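Local coordinates for uncharacterized protein (Bacteroides ovatus CL02T12C04, PDB 6PTM), which probably trims sulfated galactose units from the ends of carrageenan chains, as an exo-acting glycoside hydrolase of family GH42, at residues N398-N403 and Y454-S459; I450-D455 and I597-E602; L564-T569 and L584-K589; S573-E578 and T620-K625; I669-S672 and E676-N679. One frame throughout, in Å; residues are numbered along the deposited sequence.

Contact 1 of 5, residues N398-N403 and Y454-S459. With EDO (1,2-ethanediol), chain D.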
# COMPACT_ATOMS: atom_id res chain seq x y z
N ASN A 398 -4.57 -4.91 5.00
CA ASN A 398 -5.75 -5.15 5.88
C ASN A 398 -5.41 -6.25 6.91
O ASN A 398 -6.12 -6.30 7.93
CB ASN A 398 -7.07 -5.37 5.09
CG ASN A 398 -7.19 -6.63 4.26
OD1 ASN A 398 -6.28 -7.45 4.18
ND2 ASN A 398 -8.36 -6.85 3.69
N LEU A 399 -4.33 -7.01 6.76
CA LEU A 399 -3.90 -7.96 7.82
C LEU A 399 -3.35 -7.19 9.03
O LEU A 399 -3.24 -7.77 10.09
CB LEU A 399 -2.91 -8.97 7.27
CG LEU A 399 -3.44 -9.94 6.22
CD1 LEU A 399 -2.35 -10.90 5.78
CD2 LEU A 399 -4.62 -10.72 6.77
N TRP A 400 -3.08 -5.89 8.89
CA TRP A 400 -2.86 -4.95 10.02
C TRP A 400 -4.03 -3.97 10.20
O TRP A 400 -4.38 -3.73 11.37
CB TRP A 400 -1.57 -4.17 9.83
CG TRP A 400 -1.31 -3.21 10.93
CD1 TRP A 400 -0.64 -3.44 12.10
CD2 TRP A 400 -1.67 -1.82 10.95
NE1 TRP A 400 -0.59 -2.29 12.85
CE2 TRP A 400 -1.22 -1.28 12.17
CE3 TRP A 400 -2.35 -0.98 10.07
CZ2 TRP A 400 -1.45 0.04 12.54
CZ3 TRP A 400 -2.54 0.34 10.40
CH2 TRP A 400 -2.11 0.83 11.64
N SER A 401 -4.58 -3.39 9.13
CA SER A 401 -5.59 -2.30 9.29
C SER A 401 -6.94 -2.88 9.74
O SER A 401 -7.70 -2.12 10.34
CB SER A 401 -5.71 -1.43 8.04
OG SER A 401 -6.03 -2.21 6.89
N ASP A 402 -7.24 -4.15 9.45
CA ASP A 402 -8.44 -4.85 9.99
C ASP A 402 -8.06 -5.59 11.29
O ASP A 402 -6.89 -5.48 11.73
CB ASP A 402 -9.11 -5.75 8.94
CG ASP A 402 -9.90 -4.99 7.87
OD1 ASP A 402 -10.18 -3.80 8.05
OD2 ASP A 402 -10.20 -5.61 6.84
N ASN A 403 -9.03 -6.26 11.92
CA ASN A 403 -8.93 -6.71 13.33
C ASN A 403 -8.17 -8.03 13.50
O ASN A 403 -7.70 -8.26 14.64
CB ASN A 403 -10.32 -6.79 13.96
CG ASN A 403 -10.95 -5.43 14.11
OD1 ASN A 403 -10.32 -4.50 14.62
ND2 ASN A 403 -12.15 -5.25 13.60
N TYR A 454 -0.35 2.81 5.32
CA TYR A 454 0.84 3.51 4.76
C TYR A 454 1.52 4.31 5.89
O TYR A 454 2.77 4.27 6.04
CB TYR A 454 0.41 4.30 3.52
CG TYR A 454 0.31 3.45 2.26
CD1 TYR A 454 0.26 2.05 2.32
CD2 TYR A 454 0.25 4.03 1.01
CE1 TYR A 454 0.18 1.28 1.17
CE2 TYR A 454 0.16 3.27 -0.15
CZ TYR A 454 0.15 1.90 -0.07
OH TYR A 454 0.11 1.17 -1.22
N ASP A 455 0.72 5.04 6.68
CA ASP A 455 1.25 5.88 7.79
C ASP A 455 1.93 4.99 8.84
O ASP A 455 2.97 5.41 9.41
CB ASP A 455 0.17 6.80 8.36
CG ASP A 455 -0.18 7.96 7.42
OD1 ASP A 455 0.57 8.13 6.41
OD2 ASP A 455 -1.22 8.65 7.68
N PHE A 456 1.41 3.79 9.08
CA PHE A 456 2.03 2.85 10.03
C PHE A 456 3.38 2.38 9.44
O PHE A 456 4.41 2.43 10.14
CB PHE A 456 1.04 1.74 10.40
CG PHE A 456 1.62 0.72 11.35
CD1 PHE A 456 1.68 0.96 12.71
CD2 PHE A 456 2.20 -0.45 10.86
CE1 PHE A 456 2.24 0.03 13.58
CE2 PHE A 456 2.73 -1.40 11.74
CZ PHE A 456 2.77 -1.15 13.09
N MET A 457 3.37 1.90 8.20
CA MET A 457 4.58 1.42 7.50
C MET A 457 5.64 2.55 7.47
O MET A 457 6.82 2.27 7.75
CB MET A 457 4.21 0.98 6.09
CG MET A 457 3.44 -0.30 6.00
SD MET A 457 2.93 -0.61 4.26
CE MET A 457 1.21 -1.10 4.44
N LYS A 458 5.27 3.80 7.17
CA LYS A 458 6.25 4.90 7.11
C LYS A 458 6.67 5.33 8.53
O LYS A 458 7.81 5.81 8.69
CB LYS A 458 5.70 6.09 6.32
CG LYS A 458 5.50 5.82 4.83
CD LYS A 458 6.82 5.71 4.06
CE LYS A 458 7.32 7.10 3.72
NZ LYS A 458 8.60 7.04 3.02
N SER A 459 5.84 5.12 9.56
CA SER A 459 6.26 5.33 10.97
C SER A 459 7.38 4.34 11.30
O SER A 459 8.38 4.74 11.94
CB SER A 459 5.09 5.22 11.91
OG SER A 459 4.16 6.31 11.69
C1 EDO D . -11.21 -0.89 11.20
O1 EDO D . -10.15 -0.69 10.28
C2 EDO D . -11.53 -2.30 11.39
O2 EDO D . -11.60 -2.99 10.16
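Trp400, in the short helix 398-401, and Phe456, in the long helix 448-460, are the residues whose backbones come nearest, with their CA atoms 9.2 Å apart. The two rings fill that spacing. In each residue CG lies anti to the backbone N (chi1 179° in both), which carries the ring out toward the other helix so that their faces meet. They form a face-to-face stack in which the five-membered ring of Trp400 and the Phe456 ring have centroids 4.0 Å apart and planes tilted by 23°. Trp400 NE1 sits over the middle of the Phe456 ring, whereas Phe456 CG lies nearer the rim of the indole. The tightest approach is Trp400 CZ2 to Phe456 CD1, 3.3 Å. Next to the stacked rings, Phe456 CB adds a CH-pi contact, 3.8 Å from the centroid of the six-membered indole ring. Tyr568 meets Phe456 edge-to-face and also meets Trp400, extending the pair into an aromatic cluster. Away from Phe456, a 1,2-ethanediol, probably from the crystallisation liquor, bonds through O1 to Ser401 O and through O2 to Asp402 OD1. Helix 398-401 sits in the connection just after strand 391-394, and helix 448-460 falls in sequence between strands 421-423 and 466-471, consistent with a loop helix packing on an outer helix of the (beta/alpha)8 barrel of GH42 enzymes.

Contact 2 of 5, residues I450-D455 and I597-E602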
# COMPACT_ATOMS: atom_id res chain seq x y z
N ILE A 450 -4.44 2.95 2.23
CA ILE A 450 -3.48 3.93 1.63
C ILE A 450 -3.22 5.13 2.55
O ILE A 450 -2.24 5.86 2.29
CB ILE A 450 -3.94 4.39 0.23
CG1 ILE A 450 -5.31 5.06 0.23
CG2 ILE A 450 -3.87 3.23 -0.76
CD1 ILE A 450 -5.63 5.71 -1.11
N CYS A 451 -4.07 5.40 3.55
CA CYS A 451 -3.81 6.46 4.56
C CYS A 451 -3.22 5.83 5.83
O CYS A 451 -2.02 5.99 6.09
CB CYS A 451 -5.05 7.28 4.84
SG CYS A 451 -5.56 8.30 3.42
N MET A 452 -4.00 5.06 6.57
CA MET A 452 -3.59 4.61 7.93
C MET A 452 -2.53 3.52 7.85
O MET A 452 -1.55 3.67 8.55
CB MET A 452 -4.77 4.11 8.76
CG MET A 452 -4.37 4.00 10.20
SD MET A 452 -5.78 3.59 11.26
CE MET A 452 -6.00 1.85 10.89
N ALA A 453 -2.67 2.48 7.02
CA ALA A 453 -1.63 1.42 6.94
C ALA A 453 -0.30 1.98 6.38
O ALA A 453 0.77 1.64 6.91
CB ALA A 453 -2.12 0.24 6.15
N TYR A 454 -0.35 2.81 5.32
CA TYR A 454 0.84 3.51 4.76
C TYR A 454 1.52 4.31 5.89
O TYR A 454 2.77 4.27 6.04
CB TYR A 454 0.41 4.30 3.52
CG TYR A 454 0.31 3.45 2.26
CD1 TYR A 454 0.26 2.05 2.32
CD2 TYR A 454 0.25 4.03 1.01
CE1 TYR A 454 0.18 1.28 1.17
CE2 TYR A 454 0.16 3.27 -0.15
CZ TYR A 454 0.15 1.90 -0.07
OH TYR A 454 0.11 1.17 -1.22
N ASP A 455 0.72 5.04 6.68
CA ASP A 455 1.25 5.88 7.79
C ASP A 455 1.93 4.99 8.84
O ASP A 455 2.97 5.41 9.41
CB ASP A 455 0.17 6.80 8.36
CG ASP A 455 -0.18 7.96 7.42
OD1 ASP A 455 0.57 8.13 6.41
OD2 ASP A 455 -1.22 8.65 7.68
N ILE A 597 -0.41 12.17 10.69
CA ILE A 597 -0.60 11.36 11.92
C ILE A 597 0.18 10.05 11.76
O ILE A 597 -0.00 9.38 10.75
CB ILE A 597 -2.09 11.12 12.20
CG1 ILE A 597 -2.85 12.45 12.28
CG2 ILE A 597 -2.27 10.29 13.46
CD1 ILE A 597 -2.30 13.42 13.29
N GLY A 598 1.02 9.71 12.75
CA GLY A 598 1.81 8.47 12.68
C GLY A 598 1.56 7.58 13.85
O GLY A 598 0.55 7.81 14.58
N PHE A 599 2.43 6.58 13.99
CA PHE A 599 2.28 5.53 15.01
C PHE A 599 3.54 5.45 15.86
O PHE A 599 4.61 5.87 15.43
CB PHE A 599 1.92 4.19 14.36
CG PHE A 599 0.52 4.21 13.81
CD1 PHE A 599 -0.55 3.90 14.63
CD2 PHE A 599 0.27 4.71 12.55
CE1 PHE A 599 -1.84 4.00 14.16
CE2 PHE A 599 -1.02 4.81 12.07
CZ PHE A 599 -2.07 4.43 12.87
N ALA A 600 3.37 4.92 17.06
CA ALA A 600 4.46 4.58 18.01
C ALA A 600 4.27 3.13 18.42
O ALA A 600 3.13 2.70 18.57
CB ALA A 600 4.45 5.48 19.22
N THR A 601 5.38 2.44 18.57
CA THR A 601 5.48 1.09 19.16
C THR A 601 6.72 1.06 20.02
O THR A 601 7.58 1.97 19.89
CB THR A 601 5.63 0.02 18.06
OG1 THR A 601 6.86 0.27 17.38
CG2 THR A 601 4.50 0.01 17.08
N GLU A 602 6.95 -0.04 20.72
CA GLU A 602 8.27 -0.25 21.36
C GLU A 602 9.40 -0.16 20.31
O GLU A 602 10.40 0.52 20.56
CB GLU A 602 8.30 -1.60 22.06
CG GLU A 602 9.68 -1.89 22.66
CD GLU A 602 9.76 -3.11 23.56
OE1 GLU A 602 8.73 -3.81 23.77
OE2 GLU A 602 10.88 -3.36 24.04
O HOH W 1 -1.78 11.25 8.40
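Phe599 keeps CG anti to its carbonyl carbon (chi1 -70°), and Met452 holds its own CG anti to the backbone N (chi1 -166°); together these put the edge of the phenyl ring against the thioether chain. The result is a Met-aromatic contact between a helix of the probable catalytic barrel and strand 597-600, the edge strand of the following parallel alpha/beta sheet. Helix and strand run at 39° to each other, with short-segment axes 8.2 Å apart at the closest. Met452 lies athwart Phe599, and its CG is near the ring plane, 3.6 Å from Phe599 CZ. The sulfur SD stands farther back, 5.5 Å from the ring centroid and at the edge. The backbone takes part as well: Phe599 CE2 comes within 3.7 Å of Met452 O, and CD2 approaches the carbonyl carbon of Asp455. With an alanine here in place of Phe599, Met452 would probably lose the ring edge it rests on, opening a gap between helix and strand. Asp455 provides the polar side of the interface. Its OD1 is hydrogen-bonded to His499 ND1 and its OD2 to Tyr587 OH, so the buried carboxylate is held at both oxygens. A water completes the link, accepting from Ile597 N at 2.8 Å and hydrogen-bonded at the same length to Asp455 OD2.

Contact 3 of 5, residues L564-T569 and L584-K589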
# COMPACT_ATOMS: atom_id res chain seq x y z
N LEU A 564 2.20 13.68 16.00
CA LEU A 564 1.35 12.90 16.91
C LEU A 564 1.50 11.44 16.50
O LEU A 564 1.30 11.12 15.27
CB LEU A 564 -0.09 13.39 16.84
CG LEU A 564 -0.31 14.83 17.32
CD1 LEU A 564 -1.73 15.27 16.98
CD2 LEU A 564 -0.06 14.96 18.81
N ARG A 565 1.87 10.61 17.47
CA ARG A 565 2.02 9.15 17.25
C ARG A 565 0.99 8.40 18.08
O ARG A 565 0.97 8.55 19.31
CB ARG A 565 3.44 8.71 17.61
CG ARG A 565 4.50 9.41 16.79
CD ARG A 565 4.24 9.39 15.29
NE ARG A 565 5.42 9.93 14.63
CZ ARG A 565 6.47 9.21 14.23
NH1 ARG A 565 6.49 7.88 14.33
NH2 ARG A 565 7.46 9.81 13.62
N ILE A 566 0.17 7.60 17.41
CA ILE A 566 -0.81 6.73 18.10
C ILE A 566 -0.06 5.49 18.53
O ILE A 566 0.49 4.83 17.64
CB ILE A 566 -1.97 6.41 17.15
CG1 ILE A 566 -2.74 7.67 16.80
CG2 ILE A 566 -2.89 5.34 17.71
CD1 ILE A 566 -3.69 7.45 15.69
N PHE A 567 -0.11 5.14 19.82
CA PHE A 567 0.56 3.92 20.33
C PHE A 567 -0.14 2.65 19.83
O PHE A 567 -1.37 2.54 19.90
CB PHE A 567 0.64 3.88 21.85
CG PHE A 567 1.67 2.89 22.31
CD1 PHE A 567 1.31 1.63 22.73
CD2 PHE A 567 3.02 3.20 22.20
CE1 PHE A 567 2.28 0.72 23.10
CE2 PHE A 567 3.99 2.26 22.51
CZ PHE A 567 3.62 1.04 23.00
N TYR A 568 0.65 1.73 19.28
CA TYR A 568 0.18 0.43 18.75
C TYR A 568 0.96 -0.68 19.46
O TYR A 568 2.20 -0.61 19.61
CB TYR A 568 0.32 0.30 17.22
CG TYR A 568 -0.03 -1.07 16.72
CD1 TYR A 568 -1.35 -1.43 16.55
CD2 TYR A 568 0.92 -2.06 16.51
CE1 TYR A 568 -1.71 -2.71 16.18
CE2 TYR A 568 0.57 -3.34 16.10
CZ TYR A 568 -0.75 -3.68 15.97
OH TYR A 568 -1.16 -4.93 15.55
N THR A 569 0.28 -1.70 19.93
CA THR A 569 0.95 -2.92 20.46
C THR A 569 0.16 -4.17 20.07
O THR A 569 -1.06 -4.18 20.21
CB THR A 569 1.15 -2.88 21.97
OG1 THR A 569 1.79 -4.13 22.32
CG2 THR A 569 -0.13 -2.63 22.74
N LEU A 584 -8.41 2.93 14.41
CA LEU A 584 -8.98 3.76 13.32
C LEU A 584 -9.73 4.95 13.93
O LEU A 584 -9.63 6.03 13.38
CB LEU A 584 -9.88 2.91 12.40
CG LEU A 584 -10.54 3.66 11.25
CD1 LEU A 584 -9.49 4.34 10.38
CD2 LEU A 584 -11.41 2.74 10.40
N ARG A 585 -10.50 4.77 15.01
CA ARG A 585 -11.37 5.86 15.52
C ARG A 585 -10.48 7.05 15.91
O ARG A 585 -10.82 8.19 15.52
CB ARG A 585 -12.28 5.35 16.65
CG ARG A 585 -13.40 6.32 17.02
CD ARG A 585 -14.32 5.84 18.16
NE ARG A 585 -14.73 4.47 17.86
CZ ARG A 585 -14.23 3.38 18.45
NH1 ARG A 585 -13.36 3.45 19.44
NH2 ARG A 585 -14.62 2.20 18.01
N ILE A 586 -9.34 6.81 16.58
CA ILE A 586 -8.44 7.89 17.05
C ILE A 586 -7.66 8.45 15.85
O ILE A 586 -7.54 9.69 15.74
CB ILE A 586 -7.55 7.48 18.25
CG1 ILE A 586 -6.63 8.63 18.67
CG2 ILE A 586 -6.71 6.24 17.97
CD1 ILE A 586 -7.32 9.96 18.97
N TYR A 587 -7.20 7.60 14.93
CA TYR A 587 -6.54 8.05 13.66
C TYR A 587 -7.45 9.02 12.91
O TYR A 587 -7.01 10.11 12.54
CB TYR A 587 -6.25 6.86 12.74
CG TYR A 587 -5.57 7.23 11.45
CD1 TYR A 587 -4.23 7.58 11.42
CD2 TYR A 587 -6.28 7.30 10.27
CE1 TYR A 587 -3.59 7.94 10.23
CE2 TYR A 587 -5.66 7.65 9.07
CZ TYR A 587 -4.31 7.94 9.05
OH TYR A 587 -3.72 8.27 7.89
N GLU A 588 -8.70 8.61 12.65
CA GLU A 588 -9.72 9.42 11.92
C GLU A 588 -9.94 10.75 12.66
O GLU A 588 -10.05 11.83 12.02
CB GLU A 588 -11.01 8.62 11.84
CG GLU A 588 -12.15 9.32 11.16
CD GLU A 588 -13.38 8.44 11.03
OE1 GLU A 588 -13.83 7.89 12.07
OE2 GLU A 588 -13.89 8.33 9.91
N LYS A 589 -10.02 10.68 13.98
CA LYS A 589 -10.25 11.86 14.84
C LYS A 589 -9.12 12.86 14.65
O LYS A 589 -9.41 14.03 14.65
CB LYS A 589 -10.41 11.41 16.30
CG LYS A 589 -10.85 12.51 17.22
CD LYS A 589 -12.27 12.96 16.92
CE LYS A 589 -12.84 13.86 17.99
NZ LYS A 589 -14.24 14.19 17.64
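Ile566 packs against helix 579-590 in a contact made by apolar side chains and a stretch of helix backbone, buried on one face of the five-stranded parallel sheet that follows the barrel. The motif is a beta-alpha-beta crossover: strand 564-567 leads out through helices 570-575 and 579-590, and the chain returns as strand 597-600, its parallel neighbour. Backbone bonds from Ile566 to Gly598 and Ala600 seal the two strands together, while its side chain turns to the helix that links them. The CA atoms of Ile566 and Tyr587 are 7.4 Å apart. With CG1 anti to the carbonyl carbon (chi1 -64°) and the chain extended beyond it, Ile566 directs CD1 to the helix backbone. Its other branch, CG2, meets Ile586 CG2 at 3.9 Å, the two isoleucines lying alongside but pointing contrary ways. Ile586 also touches Met677 of helix 674-687, so the apolar layer continues beyond this helix. Tyr587 offers its root and its ring edge, not a face: Ile566 CD1 lies near the ring plane and 4.0 Å from Tyr587 CB. The tyrosine CG, anti to its backbone N, carries the ring along toward helix 448-460, where it touches Cys451 and Met452, with its OH engaged by Asp455. One residue thus faces two ways, its base to the sheet and its hydroxyl to the barrel. Closest of all to the helix main chain is the terminal methyl of the strand residue: Ile566 CD1 stands 3.6 Å from both Tyr587 CA and Tyr587 N.

Contact 4 of 5, residues S573-E578 and T620-K625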
# COMPACT_ATOMS: atom_id res chain seq x y z
N SER A 573 -3.81 -5.99 19.98
CA SER A 573 -4.43 -6.43 18.70
C SER A 573 -4.68 -7.93 18.72
O SER A 573 -5.71 -8.38 18.16
CB SER A 573 -3.63 -6.00 17.48
OG SER A 573 -2.30 -6.46 17.57
N ILE A 574 -3.77 -8.72 19.30
CA ILE A 574 -3.94 -10.20 19.34
C ILE A 574 -5.09 -10.56 20.31
O ILE A 574 -5.87 -11.44 19.96
CB ILE A 574 -2.62 -10.90 19.66
CG1 ILE A 574 -1.59 -10.71 18.53
CG2 ILE A 574 -2.88 -12.38 19.94
CD1 ILE A 574 -0.18 -11.25 18.86
N ASN A 575 -5.19 -9.92 21.48
CA ASN A 575 -6.15 -10.31 22.55
C ASN A 575 -7.55 -9.73 22.28
O ASN A 575 -8.51 -10.34 22.71
CB ASN A 575 -5.69 -9.87 23.94
CG ASN A 575 -4.61 -10.75 24.52
OD1 ASN A 575 -4.88 -11.92 24.76
ND2 ASN A 575 -3.40 -10.20 24.74
N LYS A 576 -7.69 -8.63 21.55
CA LYS A 576 -9.01 -7.98 21.36
C LYS A 576 -9.61 -8.35 20.00
O LYS A 576 -8.88 -8.54 19.03
CB LYS A 576 -8.92 -6.46 21.51
CG LYS A 576 -8.66 -5.92 22.90
CD LYS A 576 -8.40 -4.44 22.90
CE LYS A 576 -9.47 -3.64 22.16
NZ LYS A 576 -9.20 -2.18 22.19
N ALA A 577 -10.93 -8.49 19.97
CA ALA A 577 -11.70 -8.83 18.76
C ALA A 577 -11.60 -7.65 17.79
O ALA A 577 -11.54 -7.90 16.60
CB ALA A 577 -13.14 -9.14 19.12
N GLU A 578 -11.59 -6.42 18.30
CA GLU A 578 -11.85 -5.20 17.49
C GLU A 578 -10.90 -4.06 17.87
O GLU A 578 -11.35 -2.91 17.94
CB GLU A 578 -13.32 -4.80 17.67
CG GLU A 578 -14.30 -5.86 17.21
CD GLU A 578 -15.75 -5.39 17.30
OE1 GLU A 578 -16.10 -4.81 18.31
OE2 GLU A 578 -16.49 -5.60 16.35
N THR A 620 -6.08 0.76 24.74
CA THR A 620 -4.97 -0.22 24.68
C THR A 620 -4.79 -0.81 26.07
O THR A 620 -3.76 -0.60 26.71
CB THR A 620 -3.74 0.47 24.06
OG1 THR A 620 -4.13 1.06 22.81
CG2 THR A 620 -2.59 -0.48 23.83
N PRO A 621 -5.77 -1.60 26.58
CA PRO A 621 -5.74 -2.08 27.96
C PRO A 621 -4.65 -3.14 28.16
O PRO A 621 -4.12 -3.18 29.24
CB PRO A 621 -7.13 -2.70 28.17
CG PRO A 621 -7.55 -3.15 26.80
CD PRO A 621 -6.94 -2.13 25.86
N TYR A 622 -4.36 -3.94 27.13
CA TYR A 622 -3.23 -4.91 27.11
C TYR A 622 -1.95 -4.26 26.59
O TYR A 622 -1.94 -3.62 25.51
CB TYR A 622 -3.52 -6.10 26.20
CG TYR A 622 -4.74 -6.91 26.52
CD1 TYR A 622 -4.62 -8.10 27.21
CD2 TYR A 622 -5.99 -6.60 25.97
CE1 TYR A 622 -5.71 -8.92 27.43
CE2 TYR A 622 -7.10 -7.41 26.19
CZ TYR A 622 -6.96 -8.56 26.95
OH TYR A 622 -7.99 -9.42 27.15
N ALA A 623 -0.85 -4.37 27.35
CA ALA A 623 0.47 -3.92 26.89
C ALA A 623 1.52 -4.90 27.40
O ALA A 623 1.34 -5.45 28.49
CB ALA A 623 0.76 -2.52 27.34
N PHE A 624 2.58 -5.09 26.63
CA PHE A 624 3.81 -5.76 27.11
C PHE A 624 4.35 -4.88 28.24
O PHE A 624 4.31 -3.62 28.12
CB PHE A 624 4.82 -5.96 25.98
CG PHE A 624 4.34 -6.88 24.87
CD1 PHE A 624 4.25 -8.24 25.08
CD2 PHE A 624 3.94 -6.38 23.64
CE1 PHE A 624 3.78 -9.09 24.09
CE2 PHE A 624 3.48 -7.23 22.64
CZ PHE A 624 3.41 -8.58 22.86
N LYS A 625 4.91 -5.49 29.29
CA LYS A 625 5.69 -4.69 30.27
C LYS A 625 6.72 -3.83 29.50
O LYS A 625 6.89 -2.65 29.83
CB LYS A 625 6.31 -5.58 31.36
CG LYS A 625 6.82 -4.81 32.59
CD LYS A 625 7.31 -5.67 33.77
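Over one face of the Tyr622 ring lies Asn575, whose CB sits above the centre, 3.5 Å from the centroid and only 11° off the ring normal, a well-formed CH-pi contact. The amide continues over the same face, so that Asn575 ND2 stacks 3.5 Å from Tyr622 CD1. Lys576 CG approaches obliquely, 3.9 Å from Tyr622 CE2. In Asn575, chi1 of -78° (CG anti to the carbonyl carbon) brings the amide over the ring, and chi2 of -65° turns its plane nearly parallel to it. Its ND2 is also hydrogen-bonded to Ala571 O and Glu652 O, two bonds that hold the amide against rotation. The end of helix 570-575 with the residues after it, and the loop 620-625, belong to the connections that follow neighbouring strands 564-567 and 614-617. From these two strands the chain moves off to opposite flanks of the sheet, toward 597-600 and toward 640-643, so the contact lies in connections leaving the topological switch point of this alpha/beta fold. Beside the stack, the aliphatic part of Lys576 runs on to the proline, CD meeting Pro621 CD at 4.0 Å. Past a bend at chi3, NZ is hydrogen-bonded to Lys619 O, just ahead of the loop, and reaches Asp582 (salt bridge) and His579 ND1 of helix 579-590. On the backbone side, Tyr622 O is hydrogen-bonded to Ser572 OG.

Contact 5 of 5, residues I669-S672 and E676-N679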
# COMPACT_ATOMS: atom_id res chain seq x y z
N ILE A 669 -0.77 13.04 30.63
CA ILE A 669 -2.10 13.70 30.63
C ILE A 669 -3.14 12.61 30.48
O ILE A 669 -3.17 11.89 29.44
CB ILE A 669 -2.17 14.80 29.55
CG1 ILE A 669 -1.04 15.81 29.77
CG2 ILE A 669 -3.54 15.46 29.56
CD1 ILE A 669 -0.92 16.91 28.71
N VAL A 670 -4.01 12.52 31.47
CA VAL A 670 -5.10 11.52 31.49
C VAL A 670 -6.36 12.19 30.99
O VAL A 670 -6.68 13.27 31.46
CB VAL A 670 -5.25 10.89 32.88
CG1 VAL A 670 -6.26 9.76 32.89
CG2 VAL A 670 -3.88 10.44 33.39
N VAL A 671 -7.05 11.55 30.06
CA VAL A 671 -8.27 12.10 29.42
C VAL A 671 -9.34 11.01 29.43
O VAL A 671 -8.99 9.83 29.65
CB VAL A 671 -7.98 12.62 28.00
CG1 VAL A 671 -6.90 13.67 28.00
CG2 VAL A 671 -7.62 11.49 27.05
N SER A 672 -10.60 11.39 29.23
CA SER A 672 -11.77 10.49 29.38
C SER A 672 -12.46 10.29 28.04
O SER A 672 -13.20 9.29 27.92
CB SER A 672 -12.71 11.03 30.43
OG SER A 672 -12.04 11.13 31.67
N GLU A 676 -11.46 15.15 24.28
CA GLU A 676 -10.37 15.57 25.18
C GLU A 676 -9.04 15.10 24.59
O GLU A 676 -8.07 15.86 24.61
CB GLU A 676 -10.54 14.96 26.58
CG GLU A 676 -11.80 15.44 27.29
CD GLU A 676 -12.01 14.83 28.66
OE1 GLU A 676 -11.15 14.04 29.08
OE2 GLU A 676 -13.02 15.18 29.31
N MET A 677 -8.96 13.85 24.13
CA MET A 677 -7.65 13.32 23.66
C MET A 677 -7.19 14.19 22.48
O MET A 677 -6.04 14.65 22.49
CB MET A 677 -7.76 11.85 23.25
CG MET A 677 -6.49 11.28 22.64
SD MET A 677 -6.55 9.48 22.60
CE MET A 677 -6.21 9.13 24.34
N LYS A 678 -8.08 14.47 21.52
CA LYS A 678 -7.73 15.37 20.38
C LYS A 678 -7.31 16.75 20.89
O LYS A 678 -6.27 17.27 20.43
CB LYS A 678 -8.87 15.48 19.38
CG LYS A 678 -8.64 16.56 18.33
CD LYS A 678 -9.74 16.62 17.28
CE LYS A 678 -9.60 17.80 16.35
NZ LYS A 678 -10.28 17.53 15.07
N ASN A 679 -8.08 17.36 21.81
CA ASN A 679 -7.77 18.73 22.33
C ASN A 679 -6.37 18.72 22.95
O ASN A 679 -5.56 19.62 22.65
CB ASN A 679 -8.79 19.22 23.36
CG ASN A 679 -10.16 19.44 22.74
OD1 ASN A 679 -10.28 19.50 21.52
ND2 ASN A 679 -11.18 19.51 23.58
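Val671 and Glu676 lie alongside each other, running contrary ways, the valine leaning on the stem of the glutamate while the carboxylate runs back to the backbone beyond it. Val671 CB lies 3.7 Å from Glu676 CB and 3.6 Å from Glu676 OE1. Met677 comes in crosswise to Val671, with its CB 3.8 Å from Val671 CG2. A bend at chi3 (-77°) curls the methionine so that CE, too, rests on that methyl, at 3.9 Å. Glu676, extended beyond CG, sets OE1 2.7 Å from Ser672 N in a nearly straight hydrogen bond (160°), the N-H arriving from above the carboxylate plane. Replacing Glu676 by an alanine would remove that acceptor and is likely to leave Ser672 N without its mate and the turn after strand 667-670 freer to move. Glu676 N is in turn hydrogen-bonded to Thr673 OG1, just before helix 674-687, and Ser672 OG is held by Asn645 OD1. One carboxylate thus ties the turn after edge strand 667-670 to the start of helix 674-687, where its negative charge is probably favoured by the helix N terminus.

From the N terminus, contact 1 comes first, closing a loop within the probable barrel between 398-403 and helix 448-460. Contact 2 starts on that same helix and spans some 140 residues to reach strand 597-600, joining barrel to parallel sheet. Within that span lies contact 3, the short closure between strand 564-567 and helix 579-590, and the two touch. Contact 4 begins inside contacts 2 and 3 and ends beyond both, so it crosses each, joining the end of helix 570-575 and what follows it to the loop after strand 614-617. Contact 5 follows all the others as a tight local closure beside the sheet's far edge, touching contact 3 through helices 579-590 and 674-687.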